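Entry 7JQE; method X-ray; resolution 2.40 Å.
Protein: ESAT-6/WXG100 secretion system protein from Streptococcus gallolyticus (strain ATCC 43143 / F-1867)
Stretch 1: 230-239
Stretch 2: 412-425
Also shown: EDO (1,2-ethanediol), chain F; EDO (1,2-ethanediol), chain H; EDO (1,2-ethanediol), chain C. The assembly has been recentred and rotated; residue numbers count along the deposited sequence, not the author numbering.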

# COMPACT_ATOMS: atom_id res chain seq x y z
N ASP A 230 2.58 15.49 5.17
CA ASP A 230 2.18 14.12 4.91
C ASP A 230 3.29 13.13 5.27
O ASP A 230 3.02 12.10 5.89
CB ASP A 230 1.78 13.96 3.44
CG ASP A 230 0.50 14.71 3.11
OD1 ASP A 230 -0.27 15.03 4.04
OD2 ASP A 230 0.26 14.98 1.91
N TYR A 231 4.54 13.44 4.91
CA TYR A 231 5.63 12.54 5.27
C TYR A 231 5.77 12.42 6.77
O TYR A 231 6.18 11.37 7.28
CB TYR A 231 6.95 13.03 4.65
CG TYR A 231 7.08 12.74 3.17
CD1 TYR A 231 7.17 13.77 2.24
CD2 TYR A 231 7.13 11.43 2.71
CE1 TYR A 231 7.29 13.51 0.89
CE2 TYR A 231 7.25 11.16 1.36
CZ TYR A 231 7.33 12.19 0.45
OH TYR A 231 7.45 11.91 -0.89
N GLN A 232 5.41 13.47 7.51
CA GLN A 232 5.42 13.37 8.97
C GLN A 232 4.29 12.49 9.48
O GLN A 232 4.46 11.81 10.50
CB GLN A 232 5.34 14.77 9.57
CG GLN A 232 6.63 15.57 9.42
CD GLN A 232 6.46 17.04 9.74
OE1 GLN A 232 5.33 17.53 9.85
NE2 GLN A 232 7.57 17.74 9.89
N SER A 233 3.14 12.50 8.80
CA SER A 233 2.05 11.58 9.17
C SER A 233 2.43 10.14 8.86
O SER A 233 2.24 9.25 9.69
CB SER A 233 0.77 11.96 8.43
OG SER A 233 0.26 13.20 8.89
N LYS A 234 2.96 9.89 7.66
CA LYS A 234 3.38 8.54 7.30
C LYS A 234 4.46 8.04 8.24
O LYS A 234 4.44 6.87 8.65
CB LYS A 234 3.85 8.51 5.85
CG LYS A 234 2.83 9.09 4.90
CD LYS A 234 3.26 8.99 3.47
CE LYS A 234 2.19 9.54 2.55
NZ LYS A 234 2.60 9.50 1.12
N LEU A 235 5.40 8.91 8.61
CA LEU A 235 6.43 8.50 9.57
C LEU A 235 5.82 8.19 10.92
O LEU A 235 6.27 7.26 11.61
CB LEU A 235 7.49 9.60 9.71
CG LEU A 235 8.46 9.69 8.54
CD1 LEU A 235 9.23 11.01 8.60
CD2 LEU A 235 9.40 8.50 8.59
N ALA A 236 4.81 8.96 11.33
CA ALA A 236 4.14 8.66 12.59
C ALA A 236 3.50 7.28 12.56
O ALA A 236 3.54 6.54 13.55
CB ALA A 236 3.09 9.74 12.90
N LEU A 237 2.92 6.91 11.41
CA LEU A 237 2.27 5.61 11.28
C LEU A 237 3.29 4.48 11.32
O LEU A 237 3.08 3.47 12.00
CB LEU A 237 1.46 5.56 9.99
CG LEU A 237 0.84 4.21 9.60
CD1 LEU A 237 -0.08 3.70 10.70
CD2 LEU A 237 0.09 4.32 8.27
N LEU A 238 4.41 4.64 10.60
CA LEU A 238 5.47 3.64 10.67
C LEU A 238 5.95 3.44 12.10
O LEU A 238 6.37 2.34 12.47
CB LEU A 238 6.64 4.03 9.77
CG LEU A 238 6.31 4.21 8.28
CD1 LEU A 238 7.53 4.72 7.53
CD2 LEU A 238 5.83 2.90 7.70
N GLY A 239 5.90 4.50 12.91
CA GLY A 239 6.25 4.35 14.31
C GLY A 239 5.26 3.48 15.06
O GLY A 239 5.66 2.63 15.86
N GLN A 412 14.75 6.86 0.01
CA GLN A 412 14.18 6.82 1.36
C GLN A 412 12.72 7.25 1.36
O GLN A 412 11.89 6.64 2.03
CB GLN A 412 15.00 7.70 2.30
CG GLN A 412 16.40 7.15 2.56
CD GLN A 412 16.37 5.75 3.16
OE1 GLN A 412 16.80 4.79 2.52
NE2 GLN A 412 15.87 5.63 4.38
N LEU A 413 12.39 8.31 0.62
CA LEU A 413 10.99 8.71 0.53
C LEU A 413 10.15 7.62 -0.11
O LEU A 413 8.98 7.44 0.25
CB LEU A 413 10.86 10.02 -0.24
CG LEU A 413 11.48 11.25 0.46
CD1 LEU A 413 11.21 12.53 -0.32
CD2 LEU A 413 10.98 11.36 1.90
N SER A 414 10.72 6.88 -1.06
CA SER A 414 9.98 5.81 -1.72
C SER A 414 9.67 4.69 -0.74
O SER A 414 8.55 4.17 -0.71
CB SER A 414 10.78 5.29 -2.91
OG SER A 414 10.10 4.23 -3.55
N LYS A 415 10.65 4.29 0.08
CA LYS A 415 10.41 3.27 1.09
C LYS A 415 9.35 3.72 2.09
O LYS A 415 8.47 2.94 2.46
CB LYS A 415 11.72 2.91 1.79
CG LYS A 415 12.59 1.97 0.96
CD LYS A 415 13.92 1.65 1.62
CE LYS A 415 14.99 2.65 1.19
NZ LYS A 415 16.35 2.24 1.62
N ILE A 416 9.43 4.97 2.53
CA ILE A 416 8.43 5.49 3.47
C ILE A 416 7.04 5.43 2.85
O ILE A 416 6.07 5.04 3.51
CB ILE A 416 8.79 6.92 3.90
CG1 ILE A 416 10.05 6.92 4.78
CG2 ILE A 416 7.63 7.59 4.60
CD1 ILE A 416 10.79 8.25 4.77
N ASP A 417 6.93 5.80 1.57
CA ASP A 417 5.61 5.81 0.94
C ASP A 417 5.07 4.40 0.77
O ASP A 417 3.90 4.14 1.05
CB ASP A 417 5.69 6.53 -0.41
CG ASP A 417 5.70 8.04 -0.28
OD1 ASP A 417 4.94 8.58 0.55
OD2 ASP A 417 6.48 8.70 -1.01
N THR A 418 5.91 3.48 0.31
CA THR A 418 5.47 2.11 0.08
C THR A 418 4.99 1.46 1.38
O THR A 418 3.86 0.99 1.48
CB THR A 418 6.59 1.29 -0.55
OG1 THR A 418 6.88 1.82 -1.85
CG2 THR A 418 6.18 -0.18 -0.68
N ALA A 419 5.86 1.45 2.40
CA ALA A 419 5.51 0.77 3.65
C ALA A 419 4.30 1.42 4.32
O ALA A 419 3.43 0.73 4.84
CB ALA A 419 6.70 0.77 4.59
N SER A 420 4.24 2.76 4.32
CA SER A 420 3.10 3.43 4.94
C SER A 420 1.81 3.08 4.22
O SER A 420 0.76 2.91 4.87
CB SER A 420 3.31 4.94 4.93
OG SER A 420 2.29 5.59 5.66
N ALA A 421 1.84 2.97 2.89
CA ALA A 421 0.63 2.63 2.15
C ALA A 421 0.20 1.20 2.42
O ALA A 421 -1.00 0.91 2.52
CB ALA A 421 0.85 2.85 0.66
N MSE A 422 1.16 0.28 2.54
CA MSE A 422 0.86 -1.10 2.89
C MSE A 422 0.17 -1.14 4.25
O MSE A 422 -0.91 -1.72 4.39
CB MSE A 422 2.12 -1.94 2.92
CG MSE A 422 2.74 -2.19 1.55
SE MSE A 422 4.44 -3.15 1.68
CE MSE A 422 4.68 -3.56 -0.22
N ILE A 423 0.79 -0.50 5.24
CA ILE A 423 0.20 -0.46 6.57
C ILE A 423 -1.20 0.15 6.52
O ILE A 423 -2.15 -0.39 7.09
CB ILE A 423 1.11 0.32 7.54
CG1 ILE A 423 2.48 -0.37 7.63
CG2 ILE A 423 0.46 0.41 8.91
CD1 ILE A 423 3.52 0.42 8.43
N GLN A 424 -1.34 1.27 5.81
CA GLN A 424 -2.64 1.92 5.70
C GLN A 424 -3.70 0.98 5.14
O GLN A 424 -4.85 0.99 5.60
CB GLN A 424 -2.52 3.16 4.82
CG GLN A 424 -3.83 3.85 4.52
CD GLN A 424 -3.67 5.01 3.56
OE1 GLN A 424 -2.64 5.15 2.90
NE2 GLN A 424 -4.69 5.86 3.49
N THR A 425 -3.34 0.17 4.14
CA THR A 425 -4.31 -0.65 3.44
C THR A 425 -4.71 -1.89 4.24
O THR A 425 -5.81 -2.42 4.04
CB THR A 425 -3.74 -1.08 2.08
OG1 THR A 425 -3.32 0.07 1.35
CG2 THR A 425 -4.79 -1.83 1.27
C1 EDO F . 0.29 12.24 -0.53
O1 EDO F . 0.05 11.76 0.80
C2 EDO F . 0.02 11.13 -1.54
O2 EDO F . 0.90 10.02 -1.29
C1 EDO H . -7.01 2.50 1.76
O1 EDO H . -8.37 2.96 1.71
C2 EDO H . -6.57 2.45 3.22
O2 EDO H . -7.49 1.66 3.99
C1 EDO C . 11.56 0.32 -4.05
O1 EDO C . 10.69 -0.38 -4.95
C2 EDO C . 10.90 0.44 -2.68
O2 EDO C . 9.68 1.19 -2.80
O HOH W 1 1.84 6.19 1.11

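Two helices cross at 61°, their axes 9.3 Å apart at closest approach, and bury 608 Å² between them. The backbones come nearest at Lys234 and Ser420, whose CA atoms lie 5.6 Å apart; a side chain as short as serine suits that narrow point.

Along the first helix, Asp230 stays out of reach, and the contact opens with Tyr231. Its CA-to-CB bond points sideways, yet the long side chain carries the ring to the other helix. Leu413 CD2 sits over one face, 3.9 Å from the ring centroid, a CH-pi contact, while Ile416 CG2 and Asp417 OD2 lie at the edge. The phenol thus serves two purposes: an apolar surface for packing and a hydroxyl, OH, that gives a weak hydrogen bond to Asp417 OD2 at 3.4 Å.

Lys234 points toward the partner. Its CB rests 3.3 Å from Ser420 OG, and its chain, extended from chi2 to chi4, brings NZ to Asp417 OD1 at 2.6 Å, a salt bridge. Asp417 therefore receives Tyr231 and Lys234 on separate oxygens. A water adds a second link, donating to Asp417 O and weakly accepting from Lys234 NZ. The aliphatic part of the lysine meanwhile helps line a hole, with Tyr231, Leu235 and Leu238, that receives Ile416 as a knob; Leu235 CD2 meets Ile416 CD1 at 4.1 Å.

One turn beyond Ser233, which makes no contact, Leu237 points toward the second helix and packs CD1 against Ile423 CG2 at 3.8 Å. Leu238 returns the knob, seated among Ile416, Ala419, Ser420 and Ile423. Its CD2 lies 3.5 Å from Ile423 CD1 and 3.9 Å from Ala419 CB, the small residues leaving room for the branched leucine. The rule is reciprocal: bulky apolar knobs interlock beside a small serine, with charge paired alongside.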